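Local coordinates for GGDEF and EAL domain-containing protein (Vibrio cholerae O1 str. 2010EL-1786, PDB 6PWK), which probably acts as a cyclic di-GMP receptor in the regulatory circuit that controls large adhesins, and thereby cell adhesion and biofilm formation, in Vibrio cholerae, at residues F303-G308 and H315-F320; R285-T290 and C321-N326; S23-R28 and E73-L78. All coordinates share one frame; numbering follows the deposited sequence.

Interaction 1 of 3, residues F303-G308 and H315-F320; sequences FEIPEG and HYTALF. With MG (magnesium ion), chain E.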
loop_
_atom_site.group_PDB
_atom_site.type_symbol
_atom_site.label_atom_id
_atom_site.label_comp_id
_atom_site.label_asym_id
_atom_site.label_seq_id
_atom_site.Cartn_x
_atom_site.Cartn_y
_atom_site.Cartn_z
ATOM N N PHE A 303 -24.317 -5.786 5.410
ATOM C CA PHE A 303 -23.112 -4.967 5.417
ATOM C C PHE A 303 -23.201 -3.938 4.298
ATOM O O PHE A 303 -23.232 -4.298 3.118
ATOM C CB PHE A 303 -21.860 -5.833 5.274
ATOM C CG PHE A 303 -21.548 -6.641 6.502
ATOM C CD1 PHE A 303 -20.874 -6.071 7.568
ATOM C CD2 PHE A 303 -21.939 -7.966 6.595
ATOM C CE1 PHE A 303 -20.591 -6.807 8.703
ATOM C CE2 PHE A 303 -21.657 -8.710 7.727
ATOM C CZ PHE A 303 -20.983 -8.130 8.782
ATOM N N GLU A 304 -23.247 -2.661 4.672
ATOM C CA GLU A 304 -23.392 -1.573 3.712
ATOM C C GLU A 304 -22.003 -1.140 3.257
ATOM O O GLU A 304 -21.229 -0.580 4.041
ATOM C CB GLU A 304 -24.168 -0.412 4.329
ATOM C CG GLU A 304 -24.962 0.393 3.316
ATOM C CD GLU A 304 -26.233 0.982 3.902
ATOM O OE1 GLU A 304 -26.208 2.154 4.334
ATOM O OE2 GLU A 304 -27.257 0.268 3.938
ATOM N N ILE A 305 -21.692 -1.395 1.996
ATOM C CA ILE A 305 -20.370 -1.149 1.426
ATOM C C ILE A 305 -20.469 0.049 0.490
ATOM O O ILE A 305 -21.351 0.071 -0.376
ATOM C CB ILE A 305 -19.840 -2.384 0.673
ATOM C CG1 ILE A 305 -19.765 -3.584 1.620
ATOM C CG2 ILE A 305 -18.486 -2.093 0.061
ATOM C CD1 ILE A 305 -19.403 -4.880 0.934
ATOM N N PRO A 306 -19.602 1.053 0.626
ATOM C CA PRO A 306 -19.678 2.215 -0.265
ATOM C C PRO A 306 -19.380 1.827 -1.705
ATOM O O PRO A 306 -18.618 0.897 -1.977
ATOM C CB PRO A 306 -18.605 3.163 0.291
ATOM C CG PRO A 306 -18.335 2.679 1.684
ATOM C CD PRO A 306 -18.534 1.198 1.627
ATOM N N GLU A 307 -20.000 2.560 -2.633
ATOM C CA GLU A 307 -19.783 2.291 -4.052
ATOM C C GLU A 307 -18.319 2.464 -4.438
ATOM O O GLU A 307 -17.832 1.777 -5.343
ATOM C CB GLU A 307 -20.675 3.201 -4.898
ATOM C CG GLU A 307 -20.436 3.091 -6.396
ATOM C CD GLU A 307 -21.496 3.802 -7.208
ATOM O OE1 GLU A 307 -22.461 3.137 -7.642
ATOM O OE2 GLU A 307 -21.368 5.029 -7.407
ATOM N N GLY A 308 -17.603 3.363 -3.760
ATOM C CA GLY A 308 -16.192 3.550 -4.052
ATOM C C GLY A 308 -15.368 2.292 -3.862
ATOM O O GLY A 308 -14.347 2.110 -4.531
ATOM N N HIS A 315 -11.155 -6.149 -5.702
ATOM C CA HIS A 315 -10.636 -7.434 -5.252
ATOM C C HIS A 315 -10.672 -7.557 -3.735
ATOM O O HIS A 315 -11.042 -8.612 -3.210
ATOM C CB HIS A 315 -9.223 -7.632 -5.795
ATOM C CG HIS A 315 -9.134 -7.487 -7.282
ATOM N ND1 HIS A 315 -8.487 -6.434 -7.891
ATOM C CD2 HIS A 315 -9.637 -8.248 -8.282
ATOM C CE1 HIS A 315 -8.582 -6.560 -9.202
ATOM N NE2 HIS A 315 -9.276 -7.653 -9.465
ATOM N N TYR A 316 -10.291 -6.498 -3.014
ATOM C CA TYR A 316 -10.530 -6.474 -1.574
ATOM C C TYR A 316 -12.013 -6.628 -1.268
ATOM O O TYR A 316 -12.395 -7.365 -0.352
ATOM C CB TYR A 316 -10.008 -5.172 -0.966
ATOM C CG TYR A 316 -8.511 -5.101 -0.766
ATOM C CD1 TYR A 316 -7.874 -5.903 0.174
ATOM C CD2 TYR A 316 -7.740 -4.202 -1.489
ATOM C CE1 TYR A 316 -6.507 -5.826 0.368
ATOM C CE2 TYR A 316 -6.376 -4.119 -1.302
ATOM C CZ TYR A 316 -5.764 -4.932 -0.373
ATOM O OH TYR A 316 -4.404 -4.845 -0.190
ATOM N N THR A 317 -12.863 -5.937 -2.031
ATOM C CA THR A 317 -14.299 -5.980 -1.777
ATOM C C THR A 317 -14.866 -7.372 -2.032
ATOM O O THR A 317 -15.694 -7.864 -1.256
ATOM C CB THR A 317 -15.014 -4.943 -2.643
ATOM O OG1 THR A 317 -14.341 -3.682 -2.532
ATOM C CG2 THR A 317 -16.458 -4.776 -2.200
ATOM N N ALA A 318 -14.431 -8.025 -3.112
ATOM C CA ALA A 318 -14.924 -9.367 -3.405
ATOM C C ALA A 318 -14.480 -10.364 -2.343
ATOM O O ALA A 318 -15.227 -11.288 -2.004
ATOM C CB ALA A 318 -14.454 -9.811 -4.790
ATOM N N LEU A 319 -13.268 -10.197 -1.807
ATOM C CA LEU A 319 -12.836 -11.052 -0.706
ATOM C C LEU A 319 -13.691 -10.819 0.531
ATOM O O LEU A 319 -14.038 -11.767 1.244
ATOM C CB LEU A 319 -11.358 -10.808 -0.393
ATOM C CG LEU A 319 -10.358 -11.177 -1.490
ATOM C CD1 LEU A 319 -8.932 -10.936 -1.019
ATOM C CD2 LEU A 319 -10.549 -12.618 -1.939
ATOM N N PHE A 320 -14.045 -9.561 0.801
ATOM C CA PHE A 320 -14.920 -9.267 1.931
ATOM C C PHE A 320 -16.328 -9.793 1.686
ATOM O O PHE A 320 -16.946 -10.375 2.586
ATOM C CB PHE A 320 -14.943 -7.762 2.195
ATOM C CG PHE A 320 -15.869 -7.356 3.305
ATOM C CD1 PHE A 320 -15.475 -7.468 4.627
ATOM C CD2 PHE A 320 -17.132 -6.859 3.027
ATOM C CE1 PHE A 320 -16.325 -7.096 5.652
ATOM C CE2 PHE A 320 -17.985 -6.484 4.047
ATOM C CZ PHE A 320 -17.581 -6.602 5.362
HETATM MG MG MG E . -25.052 3.959 4.600
#
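Phe320 directs the edge of its ring at the face of Phe303, a T-shaped pair whose planes stand at 86° and whose centroids lie 5.6 Å apart. The leading atom is Phe320 CZ, 4.0 Å from Phe303 CD1. What sends the helix residue this far is its first torsion: with CG anti to the backbone N (chi1 177°), the ring reaches out from helix 314-326 toward strand 301-305. The same ring serves a second strand residue. Ile305 CD1 comes up beside its rim, near the ring plane, and lies 3.7 Å from Phe320 CD2. One turn earlier on the helix, the methyl group of Thr317 meets the other branch of Ile305, with Thr317 CG2 4.1 Å from Ile305 CG2. The hydroxyl on Thr317 has a different task: OG1 hydrogen-bonds to the carbonyl of Glu313, just ahead of the helix, leaving the methyl for the apolar layer.

Strand and helix run almost antiparallel, at 172°, with axes 11.5 Å apart, as in a beta-alpha unit, here with the short helix 307-312 between strand and helix. Between Phe303 and Ile305, Glu304 projects from the opposite side of the strand. Its OE1 binds the magnesium ion at 2.2 Å, in a site completed on the protein side by Glu218, Asn272 and Asp334, while OE2 is held by Lys355 and Tyr353. The chemistry thus divides cleanly across one strand: aromatic and aliphatic carbon faces the helix, and a carboxylate with both oxygens engaged faces the metal, so the buried hydrophobic layer backs directly onto the strand that presents a magnesium ligand.

Interaction 2 of 3, residues R285-T290 and C321-N326; sequences RWISQT and CNAVRN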
loop_
_atom_site.group_PDB
_atom_site.type_symbol
_atom_site.label_atom_id
_atom_site.label_comp_id
_atom_site.label_asym_id
_atom_site.label_seq_id
_atom_site.Cartn_x
_atom_site.Cartn_y
_atom_site.Cartn_z
ATOM N N ARG A 285 -10.211 -11.403 7.410
ATOM C CA ARG A 285 -10.150 -12.607 8.233
ATOM C C ARG A 285 -11.017 -12.466 9.476
ATOM O O ARG A 285 -11.680 -13.423 9.892
ATOM C CB ARG A 285 -8.706 -12.904 8.639
ATOM C CG ARG A 285 -7.811 -13.413 7.531
ATOM C CD ARG A 285 -6.447 -13.775 8.096
ATOM N NE ARG A 285 -6.516 -14.926 8.996
ATOM C CZ ARG A 285 -5.568 -15.249 9.871
ATOM N NH1 ARG A 285 -4.477 -14.502 9.977
ATOM N NH2 ARG A 285 -5.713 -16.314 10.648
ATOM N N TRP A 286 -11.015 -11.276 10.083
ATOM C CA TRP A 286 -11.783 -11.048 11.303
ATOM C C TRP A 286 -13.270 -11.279 11.076
ATOM O O TRP A 286 -13.950 -11.876 11.922
ATOM C CB TRP A 286 -11.527 -9.626 11.807
ATOM C CG TRP A 286 -12.183 -9.291 13.111
ATOM C CD1 TRP A 286 -11.627 -9.383 14.354
ATOM C CD2 TRP A 286 -13.512 -8.791 13.303
ATOM N NE1 TRP A 286 -12.529 -8.977 15.308
ATOM C CE2 TRP A 286 -13.694 -8.608 14.688
ATOM C CE3 TRP A 286 -14.567 -8.483 12.438
ATOM C CZ2 TRP A 286 -14.887 -8.134 15.229
ATOM C CZ3 TRP A 286 -15.752 -8.012 12.977
ATOM C CH2 TRP A 286 -15.901 -7.842 14.359
ATOM N N ILE A 287 -13.796 -10.820 9.938
ATOM C CA ILE A 287 -15.219 -10.983 9.652
ATOM C C ILE A 287 -15.586 -12.460 9.580
ATOM O O ILE A 287 -16.607 -12.886 10.133
ATOM C CB ILE A 287 -15.589 -10.235 8.357
ATOM C CG1 ILE A 287 -15.941 -8.781 8.674
ATOM C CG2 ILE A 287 -16.748 -10.915 7.643
ATOM C CD1 ILE A 287 -17.209 -8.629 9.490
ATOM N N SER A 288 -14.752 -13.266 8.918
ATOM C CA SER A 288 -15.036 -14.693 8.812
ATOM C C SER A 288 -15.007 -15.367 10.177
ATOM O O SER A 288 -15.839 -16.233 10.468
ATOM C CB SER A 288 -14.031 -15.360 7.873
ATOM O OG SER A 288 -13.762 -14.541 6.751
ATOM N N GLN A 289 -14.053 -14.983 11.028
ATOM C CA GLN A 289 -13.920 -15.624 12.331
ATOM C C GLN A 289 -15.080 -15.263 13.251
ATOM O O GLN A 289 -15.620 -16.130 13.950
ATOM C CB GLN A 289 -12.584 -15.235 12.963
ATOM C CG GLN A 289 -11.366 -15.691 12.173
ATOM C CD GLN A 289 -10.075 -15.068 12.676
ATOM O OE1 GLN A 289 -10.086 -14.022 13.324
ATOM N NE2 GLN A 289 -8.953 -15.714 12.378
ATOM N N THR A 290 -15.482 -13.992 13.263
ATOM C CA THR A 290 -16.559 -13.575 14.156
ATOM C C THR A 290 -17.923 -14.023 13.646
ATOM O O THR A 290 -18.777 -14.427 14.441
ATOM C CB THR A 290 -16.533 -12.058 14.344
ATOM O OG1 THR A 290 -16.741 -11.412 13.081
ATOM C CG2 THR A 290 -15.200 -11.621 14.920
ATOM N N CYS A 321 -16.850 -9.603 0.471
ATOM C CA CYS A 321 -18.202 -10.057 0.164
ATOM C C CYS A 321 -18.311 -11.574 0.240
ATOM O O CYS A 321 -19.331 -12.106 0.695
ATOM C CB CYS A 321 -18.624 -9.556 -1.217
ATOM S SG CYS A 321 -18.928 -7.776 -1.303
ATOM N N ASN A 322 -17.275 -12.289 -0.204
ATOM C CA ASN A 322 -17.291 -13.745 -0.110
ATOM C C ASN A 322 -17.319 -14.198 1.345
ATOM O O ASN A 322 -18.101 -15.080 1.716
ATOM C CB ASN A 322 -16.080 -14.335 -0.835
ATOM C CG ASN A 322 -16.180 -14.201 -2.341
ATOM O OD1 ASN A 322 -17.267 -14.017 -2.888
ATOM N ND2 ASN A 322 -15.044 -14.299 -3.021
ATOM N N ALA A 323 -16.471 -13.597 2.184
ATOM C CA ALA A 323 -16.457 -13.944 3.601
ATOM C C ALA A 323 -17.805 -13.661 4.252
ATOM O O ALA A 323 -18.265 -14.428 5.106
ATOM C CB ALA A 323 -15.348 -13.173 4.317
ATOM N N VAL A 324 -18.453 -12.568 3.853
ATOM C CA VAL A 324 -19.735 -12.199 4.447
ATOM C C VAL A 324 -20.819 -13.192 4.043
ATOM O O VAL A 324 -21.579 -13.684 4.887
ATOM C CB VAL A 324 -20.100 -10.755 4.057
ATOM C CG1 VAL A 324 -21.593 -10.520 4.205
ATOM C CG2 VAL A 324 -19.316 -9.769 4.909
ATOM N N ARG A 325 -20.898 -13.513 2.751
ATOM C CA ARG A 325 -21.937 -14.424 2.274
ATOM C C ARG A 325 -21.661 -15.877 2.644
ATOM O O ARG A 325 -22.607 -16.638 2.875
ATOM C CB ARG A 325 -22.101 -14.287 0.761
ATOM C CG ARG A 325 -23.115 -13.229 0.351
ATOM C CD ARG A 325 -23.160 -13.036 -1.154
ATOM N NE ARG A 325 -24.223 -12.112 -1.540
ATOM C CZ ARG A 325 -24.380 -11.623 -2.765
ATOM N NH1 ARG A 325 -23.536 -11.959 -3.729
ATOM N NH2 ARG A 325 -25.377 -10.787 -3.023
ATOM N N ASN A 326 -20.390 -16.285 2.710
ATOM C CA ASN A 326 -20.088 -17.660 3.103
ATOM C C ASN A 326 -20.565 -17.955 4.516
ATOM O O ASN A 326 -20.837 -19.113 4.851
ATOM C CB ASN A 326 -18.587 -17.938 2.997
ATOM C CG ASN A 326 -18.124 -18.120 1.566
ATOM O OD1 ASN A 326 -18.919 -18.431 0.678
ATOM N ND2 ASN A 326 -16.831 -17.933 1.335
#
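Ile287 and Ala323 bury the most surface here, with Ser288 next, and together they form most of the contact between helix 281-292 and helix 314-326. Ile287 uses its short branch for the contact. CG2 stands anti to the backbone N and reaches across to the other helix, 4.3 Å from Ala323 CB and 3.9 Å from Val324 CG2. The two branched side chains, Ile287 and Val324, meet at a slant through these single methyl groups rather than along their lengths.

Ser288 flanks the same alanine on the more open side of the interface. Its CB carries OG alongside the Ala323 methyl, a contact of oxygen with carbon and not a polar bond; the hydroxyl is instead hydrogen-bonded to the carbonyl of Ile284, one turn back in its own helix. The small alanine is consistent with the close approach here: the CA atoms of Ser288 and Ala323 are 5.5 Å apart. The segment axes approach to 8.9 Å and run parallel within 2°.

Beyond this contact the two helices turn other faces to other partners. Trp286 packs on helix 245-261, Val324 and Ile287 also cover Phe303 of strand 301-305, and Arg325 forms a salt bridge with Asp330. Arg285 points away from the neighbouring helix to the second subunit, where it pairs with Glu348 and His315 of that chain. Parallel neighbours of this kind, packed over strand 301-305, which runs parallel to its neighbours 269-272 and 330-336, are typical of the outer helical layer of the TIM-barrel-like EAL fold.

Interaction 3 of 3, residues S23-R28 and E73-L78; sequences SHLGNR and ELADRL. With C2E (9,9'-[(2R,3R,3aS,5S,7aR,9R,10R,10aS,12S,14aR)-3,5,10,12-tetrahydroxy-5,12-dioxidooctahydro-2H,7H-difuro[3,2-d:3',2'-j][1,3,7,9,2,8]tetraoxadiphosphacyclododecine-2,9-diyl]bis(2-amino-1,9-dihydro-6H-purin-6-one)), chain D.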
loop_
_atom_site.group_PDB
_atom_site.type_symbol
_atom_site.label_atom_id
_atom_site.label_comp_id
_atom_site.label_asym_id
_atom_site.label_seq_id
_atom_site.Cartn_x
_atom_site.Cartn_y
_atom_site.Cartn_z
ATOM N N SER A 23 4.876 19.916 -10.319
ATOM C CA SER A 23 3.847 20.941 -10.442
ATOM C C SER A 23 4.403 22.296 -10.856
ATOM O O SER A 23 3.631 23.158 -11.285
ATOM C CB SER A 23 3.093 21.089 -9.119
ATOM O OG SER A 23 3.960 21.527 -8.086
ATOM N N HIS A 24 5.714 22.501 -10.735
ATOM C CA HIS A 24 6.335 23.813 -10.923
ATOM C C HIS A 24 5.714 24.860 -9.999
ATOM O O HIS A 24 5.669 26.049 -10.324
ATOM C CB HIS A 24 6.268 24.273 -12.384
ATOM C CG HIS A 24 7.322 25.270 -12.749
ATOM N ND1 HIS A 24 8.638 24.917 -12.962
ATOM C CD2 HIS A 24 7.259 26.610 -12.931
ATOM C CE1 HIS A 24 9.338 25.996 -13.263
ATOM N NE2 HIS A 24 8.526 27.037 -13.252
ATOM N N LEU A 25 5.219 24.414 -8.849
ATOM C CA LEU A 25 4.743 25.271 -7.775
ATOM C C LEU A 25 5.696 25.152 -6.594
ATOM O O LEU A 25 6.654 24.376 -6.615
ATOM C CB LEU A 25 3.317 24.889 -7.368
ATOM C CG LEU A 25 2.184 25.155 -8.357
ATOM C CD1 LEU A 25 0.890 24.543 -7.845
ATOM C CD2 LEU A 25 2.018 26.649 -8.581
ATOM N N GLY A 26 5.429 25.934 -5.552
ATOM C CA GLY A 26 6.180 25.775 -4.323
ATOM C C GLY A 26 5.949 24.407 -3.714
ATOM O O GLY A 26 4.870 23.824 -3.832
ATOM N N ASN A 27 6.985 23.873 -3.077
ATOM C CA ASN A 27 6.862 22.578 -2.422
ATOM C C ASN A 27 6.295 22.781 -1.016
ATOM O O ASN A 27 5.825 23.864 -0.659
ATOM C CB ASN A 27 8.205 21.847 -2.418
ATOM C CG ASN A 27 9.295 22.610 -1.689
ATOM O OD1 ASN A 27 9.050 23.642 -1.067
ATOM N ND2 ASN A 27 10.516 22.092 -1.759
ATOM N N ARG A 28 6.336 21.727 -0.199
ATOM C CA ARG A 28 5.769 21.817 1.140
ATOM C C ARG A 28 6.572 22.768 2.021
ATOM O O ARG A 28 5.993 23.544 2.791
ATOM C CB ARG A 28 5.699 20.425 1.770
ATOM C CG ARG A 28 5.079 20.401 3.154
ATOM C CD ARG A 28 5.045 18.992 3.723
ATOM N NE ARG A 28 4.402 18.961 5.033
ATOM C CZ ARG A 28 3.089 18.886 5.217
ATOM N NH1 ARG A 28 2.274 18.835 4.172
ATOM N NH2 ARG A 28 2.588 18.865 6.444
ATOM N N GLU A 73 -0.734 20.169 -15.326
ATOM C CA GLU A 73 -1.897 20.828 -15.911
ATOM C C GLU A 73 -2.727 21.521 -14.839
ATOM O O GLU A 73 -3.011 22.720 -14.938
ATOM C CB GLU A 73 -2.743 19.814 -16.684
ATOM C CG GLU A 73 -4.019 20.386 -17.297
ATOM C CD GLU A 73 -3.784 21.119 -18.609
ATOM O OE1 GLU A 73 -2.729 21.773 -18.759
ATOM O OE2 GLU A 73 -4.659 21.037 -19.496
ATOM N N LEU A 74 -3.115 20.784 -13.794
ATOM C CA LEU A 74 -3.858 21.396 -12.697
ATOM C C LEU A 74 -3.072 22.543 -12.075
ATOM O O LEU A 74 -3.644 23.584 -11.737
ATOM C CB LEU A 74 -4.203 20.342 -11.644
ATOM C CG LEU A 74 -4.840 20.838 -10.341
ATOM C CD1 LEU A 74 -6.068 21.692 -10.615
ATOM C CD2 LEU A 74 -5.198 19.663 -9.448
ATOM N N ALA A 75 -1.755 22.377 -11.933
ATOM C CA ALA A 75 -0.929 23.453 -11.393
ATOM C C ALA A 75 -0.915 24.653 -12.331
ATOM O O ALA A 75 -1.117 25.794 -11.898
ATOM C CB ALA A 75 0.490 22.949 -11.140
ATOM N N ASP A 76 -0.679 24.414 -13.624
ATOM C CA ASP A 76 -0.684 25.506 -14.594
ATOM C C ASP A 76 -2.042 26.194 -14.640
ATOM O O ASP A 76 -2.126 27.427 -14.666
ATOM C CB ASP A 76 -0.307 24.989 -15.984
ATOM C CG ASP A 76 1.158 24.621 -16.094
ATOM O OD1 ASP A 76 1.951 25.066 -15.241
ATOM O OD2 ASP A 76 1.518 23.890 -17.041
ATOM N N ARG A 77 -3.123 25.410 -14.664
ATOM C CA ARG A 77 -4.454 26.003 -14.701
ATOM C C ARG A 77 -4.757 26.762 -13.415
ATOM O O ARG A 77 -5.402 27.817 -13.442
ATOM C CB ARG A 77 -5.503 24.918 -14.944
ATOM C CG ARG A 77 -5.335 24.176 -16.259
ATOM C CD ARG A 77 -5.692 25.047 -17.447
ATOM N NE ARG A 77 -5.661 24.290 -18.695
ATOM C CZ ARG A 77 -5.960 24.801 -19.883
ATOM N NH1 ARG A 77 -6.312 26.075 -19.988
ATOM N NH2 ARG A 77 -5.905 24.039 -20.967
ATOM N N LEU A 78 -4.291 26.244 -12.276
ATOM C CA LEU A 78 -4.595 26.885 -11.001
ATOM C C LEU A 78 -3.823 28.186 -10.834
ATOM O O LEU A 78 -4.377 29.183 -10.359
ATOM C CB LEU A 78 -4.288 25.926 -9.847
ATOM C CG LEU A 78 -4.720 26.341 -8.441
ATOM C CD1 LEU A 78 -6.222 26.568 -8.389
ATOM C CD2 LEU A 78 -4.299 25.290 -7.425
HETATM P P1 C2E D . -1.645 14.704 12.413
HETATM O O2P C2E D . -1.577 13.712 11.278
HETATM O O1P C2E D . -2.114 13.888 13.579
HETATM O "O5'" C2E D . -0.189 15.238 12.923
HETATM C "C5'" C2E D . -0.051 15.715 14.223
HETATM C "C4'" C2E D . 1.440 16.119 14.271
HETATM O "O4'" C2E D . 2.172 15.065 14.042
HETATM C "C3'" C2E D . 1.682 16.943 12.990
HETATM O "O3'" C2E D . 1.442 18.257 13.173
HETATM C "C2'" C2E D . 3.163 16.683 12.647
HETATM O "O2'" C2E D . 4.021 17.771 13.200
HETATM C "C1'" C2E D . 3.496 15.594 13.291
HETATM N N9 C2E D . 4.090 14.596 12.435
HETATM C C8 C2E D . 2.906 14.204 11.901
HETATM N N7 C2E D . 3.196 13.226 11.009
HETATM C C5 C2E D . 4.516 13.017 11.001
HETATM C C6 C2E D . 5.458 12.063 10.226
HETATM O O6 C2E D . 5.044 11.289 9.429
HETATM N N1 C2E D . 6.880 12.081 10.450
HETATM C C2 C2E D . 7.449 13.002 11.410
HETATM N N2 C2E D . 8.872 13.110 11.717
HETATM N N3 C2E D . 6.542 13.887 12.124
HETATM C C4 C2E D . 5.065 13.872 11.898
HETATM P P11 C2E D . 1.412 19.097 11.734
HETATM O O21 C2E D . 2.472 18.805 10.695
HETATM O O11 C2E D . 1.662 20.534 12.101
HETATM O O5A C2E D . -0.176 19.043 11.269
HETATM C C5A C2E D . -1.113 18.788 12.281
HETATM C C4A C2E D . -2.394 18.427 11.645
HETATM O O4A C2E D . -2.595 19.143 10.565
HETATM C C3A C2E D . -2.307 16.823 11.152
HETATM O O3A C2E D . -2.778 15.897 12.236
HETATM C C2A C2E D . -3.052 16.729 10.194
HETATM O O2A C2E D . -4.447 16.447 10.688
HETATM C C1A C2E D . -2.962 18.174 9.462
HETATM N N91 C2E D . -2.072 18.186 8.491
HETATM C C81 C2E D . -0.762 18.482 8.547
HETATM N N71 C2E D . -0.290 18.371 7.294
HETATM C C51 C2E D . -1.296 18.019 6.495
HETATM C C61 C2E D . -1.368 17.749 4.995
HETATM O O61 C2E D . -0.381 17.854 4.361
HETATM N N11 C2E D . -2.593 17.376 4.352
HETATM C C21 C2E D . -3.794 17.249 5.135
HETATM N N21 C2E D . -5.049 16.869 4.499
HETATM N N31 C2E D . -3.714 17.511 6.574
HETATM C C41 C2E D . -2.426 17.901 7.237
#
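With CG anti to its carbonyl carbon (chi1 -69°) and the chain extended beyond, Leu25 lays its CD1 branch against Ala75, 3.7 Å from Ala75 CB. Ser23 is turned differently: its OG sits between the backbone N and the carbonyl carbon (chi1 63°), which folds the hydroxyl back over the loop. There it accepts the backbone N-H of Leu25, Leu25 N to Ser23 OG being 3.2 Å, and so closes an ST turn. Asp20 OD2 is a further hydrogen-bonding partner of that hydroxyl. The turn holds both Ser23 and Leu25 over the same small residue, with Ser23 CB 3.8 Å from Ala75 CB. Ala75 CB is thus met by side-chain carbons of both residues and by the backbone O of Ser23; the polar bonds of the turn stay within the loop or go to Asp20.

At the far end of the segment, well away from Ala75, Asn27 caps the helix that follows, its OD1 receiving the backbone N of Tyr30. Arg28, in the first turn of that helix, stretches a chain extended as far as NE to the bound cyclic di-GMP and offers the edge of its guanidinium to one guanine. Arg28 NH1 donates to O61 of the ligand at 2.8 Å and NH2 to N71 at 3.0 Å, the latter fairly straight at 164°. This two-pronged grip reads the Hoogsteen edge of the base, and a bond from NH1 to the carbonyl of Ile92 helps to fix the group. Glu96 and Asp156 of the same chain, and Asp68 of the second subunit, also hydrogen-bond to this ligand.

In the GGDEF domain the loop bridges helices 3-18 and 28-41 and packs on helix 53-80; Phe97 of strand 96-102 and Ile89 of strand 88-90 also pack against Leu25.

Interaction 3 comes first along the chain and belongs to the GGDEF domain; interactions 1 and 2 both lie in the EAL domain, their centres 12 Å apart. These two share helix 314-326, and both segments of interaction 1 lie between those of interaction 2 in the sequence. The strand of interaction 1 follows helix 281-292 of interaction 2, and one continuous hydrophobic layer joins both: Phe320 touches Ile287, and Phe303 touches Val324. Interaction 3 is remote, its centre 34 Å from that of interaction 1 and 44 Å from that of interaction 2. The contacts thus lie in two different domains, and cyclic di-GMP is bound at both; interactions 3 and 1 hold residues that bind cyclic di-GMP and magnesium respectively.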